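Long-range contacts in beta-lactamase (Serratia marcescens, PDB 5GWA), which is an extended-spectrum class A beta-lactamase, probably hydrolysing beta-lactam antibiotics to substituted beta-amino acids, and is held here in complex with the inhibitor avibactam: residues Asp5-Ser10 with Phe33-Asn38; Ala166-Leu171 with Ala245-Val250; Lys173-Glu178 with Phe187-Met192; Ile236-Gly241 with Ser270-Leu275. All blocks are in the same frame, centred on the assembly; numbering follows the deposited sequence.

Interaction 1: residues Asp5-Ser10 with Phe33-Asn38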
loop_
_atom_site.group_PDB
_atom_site.type_symbol
_atom_site.label_atom_id
_atom_site.label_comp_id
_atom_site.label_asym_id
_atom_site.label_seq_id
_atom_site.Cartn_x
_atom_site.Cartn_y
_atom_site.Cartn_z
ATOM N N ASP A 5 -13.927 -26.585 27.468
ATOM C CA ASP A 5 -15.293 -26.196 27.148
ATOM C C ASP A 5 -15.650 -24.841 27.746
ATOM O O ASP A 5 -16.353 -24.044 27.119
ATOM C CB ASP A 5 -16.280 -27.260 27.615
ATOM C CG ASP A 5 -16.455 -28.359 26.597
ATOM O OD1 ASP A 5 -17.160 -28.127 25.590
ATOM O OD2 ASP A 5 -15.837 -29.427 26.772
ATOM N N SER A 6 -15.146 -24.571 28.946
ATOM C CA SER A 6 -15.390 -23.300 29.611
ATOM C C SER A 6 -14.744 -22.113 28.879
ATOM O O SER A 6 -15.348 -21.052 28.731
ATOM C CB SER A 6 -14.862 -23.365 31.040
ATOM O OG SER A 6 -15.263 -22.219 31.758
ATOM N N LEU A 7 -13.502 -22.299 28.460
ATOM C CA LEU A 7 -12.796 -21.308 27.638
ATOM C C LEU A 7 -13.553 -21.028 26.344
ATOM O O LEU A 7 -13.796 -19.876 25.984
ATOM C CB LEU A 7 -11.388 -21.818 27.326
ATOM C CG LEU A 7 -10.568 -21.017 26.311
ATOM C CD1 LEU A 7 -10.371 -19.569 26.755
ATOM C CD2 LEU A 7 -9.240 -21.704 26.056
ATOM N N LYS A 8 -13.983 -22.081 25.674
ATOM C CA LYS A 8 -14.830 -21.920 24.513
ATOM C C LYS A 8 -16.085 -21.073 24.785
ATOM O O LYS A 8 -16.456 -20.214 23.992
ATOM C CB LYS A 8 -15.208 -23.285 23.969
ATOM C CG LYS A 8 -15.879 -23.229 22.628
ATOM C CD LYS A 8 -15.861 -24.584 21.971
ATOM C CE LYS A 8 -16.852 -24.621 20.833
ATOM N NZ LYS A 8 -16.430 -25.596 19.789
ATOM N N ASN A 9 -16.794 -21.379 25.874
ATOM C CA ASN A 9 -18.006 -20.641 26.212
ATOM C C ASN A 9 -17.689 -19.170 26.498
ATOM O O ASN A 9 -18.442 -18.285 26.102
ATOM C CB ASN A 9 -18.721 -21.281 27.418
ATOM C CG ASN A 9 -19.104 -22.740 27.177
ATOM O OD1 ASN A 9 -19.452 -23.142 26.065
ATOM N ND2 ASN A 9 -19.038 -23.544 28.233
ATOM N N SER A 10 -16.533 -18.904 27.095
ATOM C CA SER A 10 -16.128 -17.529 27.350
ATOM C C SER A 10 -15.901 -16.767 26.051
ATOM O O SER A 10 -16.232 -15.582 25.922
ATOM C CB SER A 10 -14.842 -17.512 28.159
ATOM O OG SER A 10 -14.457 -16.178 28.436
ATOM N N PHE A 33 -4.309 -30.249 23.251
ATOM C CA PHE A 33 -5.255 -29.166 23.393
ATOM C C PHE A 33 -5.806 -28.759 22.040
ATOM O O PHE A 33 -5.065 -28.681 21.059
ATOM C CB PHE A 33 -4.616 -27.959 24.042
ATOM C CG PHE A 33 -5.564 -26.816 24.221
ATOM C CD1 PHE A 33 -6.556 -26.876 25.199
ATOM C CD2 PHE A 33 -5.536 -25.727 23.364
ATOM C CE1 PHE A 33 -7.441 -25.836 25.368
ATOM C CE2 PHE A 33 -6.420 -24.675 23.535
ATOM C CZ PHE A 33 -7.376 -24.734 24.541
ATOM N N LYS A 34 -7.123 -28.585 21.985
ATOM C CA LYS A 34 -7.794 -28.268 20.727
ATOM C C LYS A 34 -9.044 -27.455 21.023
ATOM O O LYS A 34 -9.820 -27.831 21.911
ATOM C CB LYS A 34 -8.122 -29.556 19.976
ATOM C CG LYS A 34 -9.028 -29.375 18.772
ATOM C CD LYS A 34 -9.160 -30.682 17.996
ATOM C CE LYS A 34 -10.613 -30.997 17.703
ATOM N NZ LYS A 34 -10.738 -32.351 17.101
ATOM N N LEU A 35 -9.216 -26.312 20.337
ATOM C CA LEU A 35 -10.399 -25.487 20.484
ATOM C C LEU A 35 -10.763 -24.901 19.131
ATOM O O LEU A 35 -9.887 -24.363 18.449
ATOM C CB LEU A 35 -10.121 -24.365 21.483
ATOM C CG LEU A 35 -11.323 -23.496 21.846
ATOM C CD1 LEU A 35 -11.285 -23.190 23.337
ATOM C CD2 LEU A 35 -11.351 -22.216 21.035
ATOM N N ASN A 36 -12.040 -24.996 18.752
ATOM C CA ASN A 36 -12.545 -24.448 17.494
ATOM C C ASN A 36 -13.796 -23.639 17.779
ATOM O O ASN A 36 -14.642 -24.064 18.579
ATOM C CB ASN A 36 -12.902 -25.568 16.540
ATOM C CG ASN A 36 -11.700 -26.326 16.032
ATOM O OD1 ASN A 36 -10.666 -25.753 15.692
ATOM N ND2 ASN A 36 -11.816 -27.639 16.019
ATOM N N VAL A 37 -13.931 -22.481 17.139
ATOM C CA VAL A 37 -15.127 -21.657 17.190
ATOM C C VAL A 37 -15.491 -21.215 15.774
ATOM O O VAL A 37 -14.646 -20.687 15.056
ATOM C CB VAL A 37 -14.941 -20.417 18.081
ATOM C CG1 VAL A 37 -16.192 -19.553 18.070
ATOM C CG2 VAL A 37 -14.563 -20.847 19.488
ATOM N N ASN A 38 -16.735 -21.449 15.356
ATOM C CA ASN A 38 -17.220 -21.030 14.053
ATOM C C ASN A 38 -16.329 -21.561 12.931
ATOM O O ASN A 38 -16.165 -20.916 11.905
ATOM C CB ASN A 38 -17.377 -19.523 13.987
ATOM C CG ASN A 38 -18.348 -19.000 15.006
ATOM O OD1 ASN A 38 -19.359 -19.632 15.303
ATOM N ND2 ASN A 38 -18.041 -17.837 15.579
HETATM O O HOH W 1 -13.675 -26.957 20.254
#
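L7 and K8 carry helix 4-15 onto strand 34-37, an outermost strand of the five-stranded antiparallel sheet of the class A beta-lactamase fold. The short helix and strand axes run in the same sense, 26° apart. L7 faces the buried side: its CD2 lies 3.7 Å from L35 CD1, and it also reaches the edge of the F33 ring, near the ring plane, at CZ. Branched leucines suit this space, which L7 shares with S270 and Y274 of helix 257-276. K8 works the more exposed flank. With CG anti to the backbone N (chi1 -170°) and the chain extended beyond it, each carbon meets something. CB is 4.0 Å from L35 CD1, CG passes V37 CG2 at 4.2 Å, and CD and CE approach N36 O, CE to 3.2 Å. NZ then donates to N36 O at 2.6 Å, nearly in line with the carbonyl (C=O...N angle 163°). A long lysine fits here because its methylenes cover apolar neighbours while its ammonium reaches the backbone of an edge strand. One water ties the same two residues again, accepting from K8 NZ at 3.1 Å and from N36 N at 3.0 Å.

Interaction 2: residues Ala166-Leu171 with Ala245-Val250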
loop_
_atom_site.group_PDB
_atom_site.type_symbol
_atom_site.label_atom_id
_atom_site.label_comp_id
_atom_site.label_asym_id
_atom_site.label_seq_id
_atom_site.Cartn_x
_atom_site.Cartn_y
_atom_site.Cartn_z
ATOM N N ALA A 166 -7.989 -25.748 9.661
ATOM C CA ALA A 166 -6.975 -26.073 8.648
ATOM C C ALA A 166 -5.691 -25.295 8.960
ATOM O O ALA A 166 -4.571 -25.820 8.845
ATOM C CB ALA A 166 -7.456 -25.760 7.263
ATOM N N THR A 167 -5.838 -24.008 9.240
ATOM C CA THR A 167 -4.673 -23.196 9.457
ATOM C C THR A 167 -3.808 -23.718 10.580
ATOM O O THR A 167 -2.587 -23.813 10.428
ATOM C CB THR A 167 -5.063 -21.745 9.752
ATOM O OG1 THR A 167 -5.976 -21.273 8.751
ATOM C CG2 THR A 167 -3.849 -20.877 9.818
ATOM N N VAL A 168 -4.406 -24.014 11.732
ATOM C CA VAL A 168 -3.594 -24.461 12.851
ATOM C C VAL A 168 -3.043 -25.892 12.632
ATOM O O VAL A 168 -1.936 -26.175 13.088
ATOM C CB VAL A 168 -4.266 -24.333 14.216
ATOM C CG1 VAL A 168 -4.526 -22.887 14.582
ATOM C CG2 VAL A 168 -5.531 -25.187 14.302
ATOM N N GLN A 169 -3.753 -26.745 11.905
ATOM C CA GLN A 169 -3.189 -28.038 11.470
ATOM C C GLN A 169 -1.914 -27.824 10.681
ATOM O O GLN A 169 -0.889 -28.486 10.931
ATOM C CB GLN A 169 -4.207 -28.822 10.665
ATOM C CG GLN A 169 -5.375 -29.316 11.507
ATOM C CD GLN A 169 -6.608 -29.626 10.682
ATOM O OE1 GLN A 169 -6.518 -29.889 9.479
ATOM N NE2 GLN A 169 -7.763 -29.646 11.336
ATOM N N LEU A 170 -1.980 -26.895 9.733
ATOM C CA LEU A 170 -0.801 -26.574 8.945
ATOM C C LEU A 170 0.305 -25.979 9.781
ATOM O O LEU A 170 1.510 -26.261 9.545
ATOM C CB LEU A 170 -1.192 -25.668 7.779
ATOM C CG LEU A 170 -0.090 -25.259 6.802
ATOM C CD1 LEU A 170 0.338 -26.497 6.014
ATOM C CD2 LEU A 170 -0.546 -24.178 5.817
ATOM N N LEU A 171 -0.027 -25.024 10.656
ATOM C CA LEU A 171 0.981 -24.411 11.520
ATOM C C LEU A 171 1.692 -25.430 12.404
ATOM O O LEU A 171 2.889 -25.299 12.659
ATOM C CB LEU A 171 0.361 -23.325 12.397
ATOM C CG LEU A 171 -0.023 -22.048 11.664
ATOM C CD1 LEU A 171 -1.009 -21.264 12.487
ATOM C CD2 LEU A 171 1.168 -21.171 11.313
ATOM N N ALA A 245 -0.483 -23.260 18.463
ATOM C CA ALA A 245 -0.871 -22.609 17.220
ATOM C C ALA A 245 -2.260 -22.031 17.357
ATOM O O ALA A 245 -3.123 -22.629 18.019
ATOM C CB ALA A 245 -0.825 -23.596 16.083
ATOM N N ILE A 246 -2.424 -20.795 16.899
ATOM C CA ILE A 246 -3.703 -20.118 16.982
ATOM C C ILE A 246 -3.957 -19.377 15.664
ATOM O O ILE A 246 -3.057 -18.808 15.064
ATOM C CB ILE A 246 -3.771 -19.166 18.196
ATOM C CG1 ILE A 246 -5.096 -18.419 18.281
ATOM C CG2 ILE A 246 -2.600 -18.201 18.202
ATOM C CD1 ILE A 246 -5.356 -17.828 19.645
ATOM N N ALA A 247 -5.211 -19.396 15.224
ATOM C CA ALA A 247 -5.628 -18.619 14.077
ATOM C C ALA A 247 -6.936 -17.923 14.352
ATOM O O ALA A 247 -7.887 -18.563 14.831
ATOM C CB ALA A 247 -5.756 -19.516 12.880
ATOM N N VAL A 248 -6.983 -16.608 14.150
ATOM C CA VAL A 248 -8.221 -15.868 14.331
ATOM C C VAL A 248 -8.531 -15.086 13.071
ATOM O O VAL A 248 -7.685 -14.346 12.560
ATOM C CB VAL A 248 -8.193 -14.915 15.550
ATOM C CG1 VAL A 248 -9.524 -14.199 15.715
ATOM C CG2 VAL A 248 -7.823 -15.673 16.824
ATOM N N TYR A 249 -9.755 -15.247 12.553
ATOM C CA TYR A 249 -10.216 -14.535 11.368
ATOM C C TYR A 249 -11.448 -13.720 11.731
ATOM O O TYR A 249 -12.482 -14.280 12.059
ATOM C CB TYR A 249 -10.612 -15.521 10.250
ATOM C CG TYR A 249 -9.481 -16.397 9.838
ATOM C CD1 TYR A 249 -9.197 -17.568 10.517
ATOM C CD2 TYR A 249 -8.686 -16.065 8.745
ATOM C CE1 TYR A 249 -8.154 -18.382 10.124
ATOM C CE2 TYR A 249 -7.566 -16.804 8.428
ATOM C CZ TYR A 249 -7.304 -17.933 9.123
ATOM O OH TYR A 249 -6.222 -18.655 8.720
ATOM N N VAL A 250 -11.315 -12.394 11.827
ATOM C CA VAL A 250 -12.479 -11.530 12.023
ATOM C C VAL A 250 -12.994 -11.114 10.661
ATOM O O VAL A 250 -12.333 -10.360 9.932
ATOM C CB VAL A 250 -12.101 -10.281 12.863
ATOM C CG1 VAL A 250 -13.323 -9.396 13.065
ATOM C CG2 VAL A 250 -11.470 -10.669 14.183
#
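V168 lies directly against the backbone of A245-A247, where helix 164-175 packs on strand 243-253 in the middle of the five-stranded sheet. This is the tight end. The CA atoms of V168 and A245 are only 5.5 Å apart, and V168 CG1 sits 3.6 Å from A247 N, placed there because it is anti to the carbonyl carbon (chi1 -65°). Alanine suits the strand at this approach, since a lone CB leaves room for the helix: A245 CB touches L171 CB at 3.9 Å and V168 CB at 4.0 Å, and A247 CB meets T167 CG2 at 3.9 Å. Toward Y249 the backbones draw apart, and a long side chain has to span the wider interval. T167 and Y249 reach toward each other tip to tip, OG1 to OH 2.6 Å, with OG1 at the ring edge near its plane. The more open flank of the helix is that of Q169, which points away from the strand. T167 OG1 also has weak hydrogen bonds with T163 O and T162 OG1. The two buried hydroxyls are hydrogen-bonded to each other, and as either could be the donor, the direction probably depends on the weak partners of T167 OG1.

Interaction 3: residues Lys173-Glu178 with Phe187-Met192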
loop_
_atom_site.group_PDB
_atom_site.type_symbol
_atom_site.label_atom_id
_atom_site.label_comp_id
_atom_site.label_asym_id
_atom_site.label_seq_id
_atom_site.Cartn_x
_atom_site.Cartn_y
_atom_site.Cartn_z
ATOM N N LYS A 173 2.092 -28.813 11.712
ATOM C CA LYS A 173 2.961 -29.585 10.798
ATOM C C LYS A 173 4.241 -28.806 10.584
ATOM O O LYS A 173 5.363 -29.317 10.680
ATOM C CB LYS A 173 2.270 -29.817 9.464
ATOM C CG LYS A 173 1.115 -30.801 9.528
ATOM C CD LYS A 173 0.648 -31.187 8.136
ATOM C CE LYS A 173 -0.537 -32.127 8.190
ATOM N NZ LYS A 173 -0.032 -33.530 8.273
ATOM N N PHE A 174 4.089 -27.502 10.365
ATOM C CA PHE A 174 5.269 -26.668 10.150
ATOM C C PHE A 174 6.159 -26.607 11.402
ATOM O O PHE A 174 7.390 -26.746 11.281
ATOM C CB PHE A 174 4.833 -25.246 9.760
ATOM C CG PHE A 174 5.896 -24.208 9.939
ATOM C CD1 PHE A 174 7.004 -24.196 9.127
ATOM C CD2 PHE A 174 5.735 -23.184 10.865
ATOM C CE1 PHE A 174 7.981 -23.247 9.293
ATOM C CE2 PHE A 174 6.720 -22.223 11.031
ATOM C CZ PHE A 174 7.819 -22.229 10.198
ATOM N N TYR A 175 5.575 -26.325 12.572
ATOM C CA TYR A 175 6.368 -26.055 13.772
ATOM C C TYR A 175 7.153 -27.273 14.186
ATOM O O TYR A 175 8.258 -27.150 14.733
ATOM C CB TYR A 175 5.512 -25.552 14.959
ATOM C CG TYR A 175 6.339 -24.803 15.938
ATOM C CD1 TYR A 175 6.614 -23.465 15.750
ATOM C CD2 TYR A 175 7.012 -25.458 16.967
ATOM C CE1 TYR A 175 7.456 -22.761 16.594
ATOM C CE2 TYR A 175 7.875 -24.761 17.806
ATOM C CZ TYR A 175 8.103 -23.415 17.611
ATOM O OH TYR A 175 8.995 -22.679 18.384
ATOM N N LYS A 176 6.594 -28.435 13.916
ATOM C CA LYS A 176 7.263 -29.672 14.241
ATOM C C LYS A 176 8.280 -30.016 13.160
ATOM O O LYS A 176 8.900 -31.078 13.216
ATOM C CB LYS A 176 6.257 -30.803 14.418
ATOM C CG LYS A 176 5.286 -30.560 15.574
ATOM C CD LYS A 176 4.251 -31.658 15.707
ATOM C CE LYS A 176 4.883 -32.962 16.180
ATOM N NZ LYS A 176 3.837 -33.907 16.673
ATOM N N ASN A 177 8.562 -29.046 12.286
ATOM C CA ASN A 177 9.430 -29.245 11.119
ATOM C C ASN A 177 9.183 -30.545 10.388
ATOM O O ASN A 177 10.134 -31.287 10.062
ATOM C CB ASN A 177 10.910 -29.047 11.463
ATOM C CG ASN A 177 11.777 -28.918 10.229
ATOM O OD1 ASN A 177 12.963 -29.224 10.268
ATOM N ND2 ASN A 177 11.180 -28.510 9.121
ATOM N N GLU A 178 7.922 -30.747 10.000
ATOM C CA GLU A 178 7.502 -31.851 9.151
ATOM C C GLU A 178 7.412 -31.482 7.675
ATOM O O GLU A 178 6.968 -32.303 6.864
ATOM C CB GLU A 178 6.133 -32.381 9.589
ATOM C CG GLU A 178 6.118 -32.990 10.980
ATOM C CD GLU A 178 4.745 -33.471 11.445
ATOM O OE1 GLU A 178 3.750 -33.342 10.700
ATOM O OE2 GLU A 178 4.670 -34.002 12.578
ATOM N N PHE A 187 14.815 -20.559 9.076
ATOM C CA PHE A 187 14.654 -19.299 8.349
ATOM C C PHE A 187 13.225 -18.762 8.349
ATOM O O PHE A 187 12.997 -17.586 8.744
ATOM C CB PHE A 187 15.137 -19.431 6.906
ATOM C CG PHE A 187 14.934 -18.184 6.102
ATOM C CD1 PHE A 187 15.720 -17.075 6.296
ATOM C CD2 PHE A 187 13.945 -18.139 5.159
ATOM C CE1 PHE A 187 15.522 -15.912 5.554
ATOM C CE2 PHE A 187 13.773 -16.993 4.374
ATOM C CZ PHE A 187 14.513 -15.869 4.620
ATOM N N LEU A 188 12.279 -19.623 8.037
ATOM C CA LEU A 188 10.876 -19.168 8.026
ATOM C C LEU A 188 10.386 -18.864 9.416
ATOM O O LEU A 188 9.719 -17.810 9.654
ATOM C CB LEU A 188 9.979 -20.172 7.348
ATOM C CG LEU A 188 8.514 -19.737 7.240
ATOM C CD1 LEU A 188 8.344 -18.350 6.601
ATOM C CD2 LEU A 188 7.705 -20.792 6.539
ATOM N N LEU A 189 10.748 -19.716 10.383
ATOM C CA LEU A 189 10.342 -19.406 11.769
ATOM C C LEU A 189 10.899 -18.084 12.254
ATOM O O LEU A 189 10.181 -17.270 12.845
ATOM C CB LEU A 189 10.732 -20.548 12.726
ATOM C CG LEU A 189 10.261 -20.371 14.179
ATOM C CD1 LEU A 189 8.771 -20.203 14.312
ATOM C CD2 LEU A 189 10.676 -21.571 15.021
ATOM N N ASN A 190 12.206 -17.819 12.036
ATOM C CA ASN A 190 12.778 -16.565 12.461
ATOM C C ASN A 190 12.029 -15.415 11.773
ATOM O O ASN A 190 11.748 -14.396 12.398
ATOM C CB ASN A 190 14.272 -16.488 12.134
ATOM C CG ASN A 190 15.133 -17.254 13.127
ATOM O OD1 ASN A 190 14.813 -17.359 14.293
ATOM N ND2 ASN A 190 16.282 -17.690 12.671
ATOM N N THR A 191 11.697 -15.627 10.506
ATOM C CA THR A 191 11.078 -14.563 9.708
ATOM C C THR A 191 9.658 -14.230 10.283
ATOM O O THR A 191 9.289 -13.044 10.479
ATOM C CB THR A 191 11.033 -15.002 8.256
ATOM O OG1 THR A 191 12.393 -15.172 7.774
ATOM C CG2 THR A 191 10.341 -13.996 7.424
ATOM N N MET A 192 8.983 -15.268 10.730
ATOM C CA MET A 192 7.660 -15.099 11.387
ATOM C C MET A 192 7.677 -14.473 12.782
ATOM O O MET A 192 6.793 -13.721 13.159
ATOM C CB MET A 192 6.967 -16.445 11.428
ATOM C CG MET A 192 6.520 -16.931 10.059
ATOM S SD MET A 192 5.812 -18.565 10.037
ATOM C CE MET A 192 4.260 -18.211 10.880
#
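The end of helix 164-175, where F174 and Y175 meet L188, L189 and M192, packs against helix 182-193, the next helix in the chain. F174 fills the join. Its CG lies anti to the backbone N (chi1 161°), and the ring reaches out with its far atoms touching three residues. CE1 meets L188 CD2 at 3.7 Å; CZ comes to 3.9 Å from L189 N, which lies in the ring plane at its edge; CE2 is 3.9 Å from M192 SD. The sulfur makes a Met-aromatic contact, 4.8 Å from the ring centroid and 49° off the ring normal, as the two side chains slide past each other in opposite directions. Methionine suits the place because its unbranched chain can bend (chi3 71°) and its polarisable sulfur packs well on an aromatic ring. Beyond, the F174 ring stands edge-to-face with F51 of helix 49-63 and touches I235 of the sheet. Partly exposed Y175 crosses L189 obliquely, its CE1 3.7 Å from L189 CD1, and its OH also rests near L189 CD2. The helix then stops in a Schellman motif: E178 N bonds K173 O at 3.0 Å and N177 N bonds F174 O at 2.8 Å, N177 taking the positive phi that asparagine tolerates well. Such a Schellman ending, with aromatic and aliphatic side chains interlocked beside it, is typical of consecutive packed helices, here in the class A beta-lactamase fold.

Interaction 4: residues Ile236-Gly241 with Ser270-Leu275. With SO4 (sulfate ion), chain C.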
loop_
_atom_site.group_PDB
_atom_site.type_symbol
_atom_site.label_atom_id
_atom_site.label_comp_id
_atom_site.label_asym_id
_atom_site.label_seq_id
_atom_site.Cartn_x
_atom_site.Cartn_y
_atom_site.Cartn_z
ATOM N N ILE A 236 2.653 -19.522 19.319
ATOM C CA ILE A 236 3.036 -18.733 20.467
ATOM C C ILE A 236 3.761 -19.614 21.483
ATOM O O ILE A 236 3.346 -20.752 21.740
ATOM C CB ILE A 236 1.794 -18.083 21.077
ATOM C CG1 ILE A 236 1.164 -17.175 20.008
ATOM C CG2 ILE A 236 2.114 -17.287 22.317
ATOM C CD1 ILE A 236 -0.095 -16.463 20.417
ATOM N N THR A 237 4.804 -19.049 22.074
ATOM C CA THR A 237 5.592 -19.731 23.099
ATOM C C THR A 237 5.079 -19.327 24.461
ATOM O O THR A 237 5.012 -18.155 24.815
ATOM C CB THR A 237 7.072 -19.389 22.982
ATOM O OG1 THR A 237 7.512 -19.642 21.651
ATOM C CG2 THR A 237 7.912 -20.221 23.981
ATOM N N LEU A 238 4.777 -20.350 25.253
ATOM C CA LEU A 238 4.329 -20.155 26.622
ATOM C C LEU A 238 5.527 -19.932 27.558
ATOM O O LEU A 238 6.665 -20.197 27.182
ATOM C CB LEU A 238 3.503 -21.371 27.056
ATOM C CG LEU A 238 2.127 -21.496 26.356
ATOM C CD1 LEU A 238 1.702 -22.939 26.351
ATOM C CD2 LEU A 238 1.116 -20.601 27.030
ATOM N N PRO A 239 5.251 -19.514 28.794
ATOM C CA PRO A 239 6.344 -19.238 29.712
ATOM C C PRO A 239 7.163 -20.456 30.064
ATOM O O PRO A 239 8.289 -20.290 30.562
ATOM C CB PRO A 239 5.629 -18.668 30.937
ATOM C CG PRO A 239 4.328 -18.139 30.407
ATOM C CD PRO A 239 3.950 -19.156 29.379
ATOM N N ASN A 240 6.630 -21.658 29.831
ATOM C CA ASN A 240 7.354 -22.898 30.048
ATOM C C ASN A 240 7.886 -23.575 28.801
ATOM O O ASN A 240 8.240 -24.758 28.825
ATOM C CB ASN A 240 6.485 -23.882 30.833
ATOM C CG ASN A 240 5.377 -24.470 29.996
ATOM O OD1 ASN A 240 5.098 -23.987 28.900
ATOM N ND2 ASN A 240 4.818 -25.580 30.453
ATOM N N GLY A 241 7.967 -22.816 27.709
ATOM C CA GLY A 241 8.635 -23.299 26.516
ATOM C C GLY A 241 7.742 -24.081 25.573
ATOM O O GLY A 241 8.144 -24.377 24.452
ATOM N N SER A 270 -7.348 -14.640 26.241
ATOM C CA SER A 270 -8.183 -15.630 26.928
ATOM C C SER A 270 -7.528 -16.999 26.828
ATOM O O SER A 270 -7.442 -17.733 27.818
ATOM C CB SER A 270 -9.603 -15.709 26.349
ATOM O OG SER A 270 -10.367 -14.544 26.658
ATOM N N VAL A 271 -7.042 -17.343 25.638
ATOM C CA VAL A 271 -6.434 -18.647 25.430
ATOM C C VAL A 271 -5.123 -18.753 26.209
ATOM O O VAL A 271 -4.851 -19.756 26.854
ATOM C CB VAL A 271 -6.203 -18.918 23.922
ATOM C CG1 VAL A 271 -5.422 -20.187 23.697
ATOM C CG2 VAL A 271 -7.530 -18.977 23.190
ATOM N N TRP A 272 -4.316 -17.703 26.121
ATOM C CA TRP A 272 -3.063 -17.606 26.863
ATOM C C TRP A 272 -3.315 -17.786 28.365
ATOM O O TRP A 272 -2.671 -18.619 29.000
ATOM C CB TRP A 272 -2.399 -16.254 26.576
ATOM C CG TRP A 272 -1.224 -15.943 27.434
ATOM C CD1 TRP A 272 -1.245 -15.327 28.667
ATOM C CD2 TRP A 272 0.149 -16.195 27.143
ATOM N NE1 TRP A 272 0.025 -15.181 29.138
ATOM C CE2 TRP A 272 0.894 -15.797 28.274
ATOM C CE3 TRP A 272 0.819 -16.821 26.094
ATOM C CZ2 TRP A 272 2.288 -15.798 28.275
ATOM C CZ3 TRP A 272 2.210 -16.872 26.128
ATOM C CH2 TRP A 272 2.922 -16.409 27.236
ATOM N N ASP A 273 -4.271 -17.034 28.906
ATOM C CA ASP A 273 -4.554 -17.090 30.342
ATOM C C ASP A 273 -4.946 -18.508 30.755
ATOM O O ASP A 273 -4.492 -18.980 31.771
ATOM C CB ASP A 273 -5.663 -16.096 30.735
ATOM C CG ASP A 273 -5.181 -14.662 30.787
ATOM O OD1 ASP A 273 -3.948 -14.418 30.810
ATOM O OD2 ASP A 273 -6.045 -13.766 30.866
ATOM N N TYR A 274 -5.740 -19.205 29.942
ATOM C CA TYR A 274 -6.123 -20.592 30.212
ATOM C C TYR A 274 -4.926 -21.542 30.194
ATOM O O TYR A 274 -4.726 -22.373 31.114
ATOM C CB TYR A 274 -7.168 -21.058 29.192
ATOM C CG TYR A 274 -7.569 -22.501 29.391
ATOM C CD1 TYR A 274 -8.483 -22.850 30.371
ATOM C CD2 TYR A 274 -6.930 -23.520 28.693
ATOM C CE1 TYR A 274 -8.797 -24.182 30.608
ATOM C CE2 TYR A 274 -7.241 -24.845 28.917
ATOM C CZ TYR A 274 -8.167 -25.170 29.886
ATOM O OH TYR A 274 -8.495 -26.491 30.093
ATOM N N LEU A 275 -4.097 -21.426 29.167
ATOM C CA LEU A 275 -2.987 -22.346 29.032
ATOM C C LEU A 275 -1.872 -22.097 30.071
ATOM O O LEU A 275 -1.155 -23.016 30.388
ATOM C CB LEU A 275 -2.404 -22.331 27.601
ATOM C CG LEU A 275 -3.375 -22.779 26.519
ATOM C CD1 LEU A 275 -2.768 -22.514 25.146
ATOM C CD2 LEU A 275 -3.723 -24.248 26.651
HETATM S S SO4 C . 11.036 -20.338 21.048
HETATM O O1 SO4 C . 12.171 -21.177 20.631
HETATM O O2 SO4 C . 10.852 -19.519 19.854
HETATM O O3 SO4 C . 9.968 -21.324 21.309
HETATM O O4 SO4 C . 11.488 -19.635 22.260
#
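W272 meets I236, T237, L238 and P239 with the six-membered part of its indole, where helix 257-276 covers the end of strand 227-237. T237 O lies in the indole plane at its edge, 3.3 Å from CZ3, and I236 CG2 is at the same edge, 3.8 Å from CZ3. P239 reaches toward the ring tip to tip, CD to CH2 3.6 Å. L238 slides past in the opposite direction and puts CD2 3.9 Å from CE3; that same methyl touches L275 CB at 4.0 Å. A wide, flat tryptophan can serve all four residues at once; its CG lies anti to the backbone N (chi1 171°), and the indole beyond it reaches the strand end. L206, P207 and T210 also pack on it. In the next shell, a type I turn from L238 to G241 presents the proline, closed by G241 N to L238 O at 3.0 Å. G241 has a positive phi of 88°, where a CB would press on the preceding carbonyl O. T237 points away from the helix, and its OG1 donates to sulfate O3 at 3.0 Å; H243 holds the same ion, probably a guest from crystallisation. Across the two segments the contact is apolar apart from T237 O, whose partial negative charge probably suits the slightly positive hydrogens at the indole rim.

Overall arrangement
Interactions 1, 2 and 4 all reach the five-stranded antiparallel sheet, with centres 14 to 16 Å apart. Interaction 1 closes first along the chain, at the outermost strand 34-37, and touches interaction 4 through L7 and F33 against helix 257-276: the first and last helices thus cover the sheet side by side. Interactions 2 and 4 alternate in sequence and meet where I246 packs on I236 of neighbouring strands. Interaction 3 is nested inside the loop closed by interaction 2 and continues along the same helix, 164-175, their centres 14 Å apart. Helix 164-175 thus links the sheet to helix 182-193 and helix 49-63, which includes the inhibitor-contacting K50.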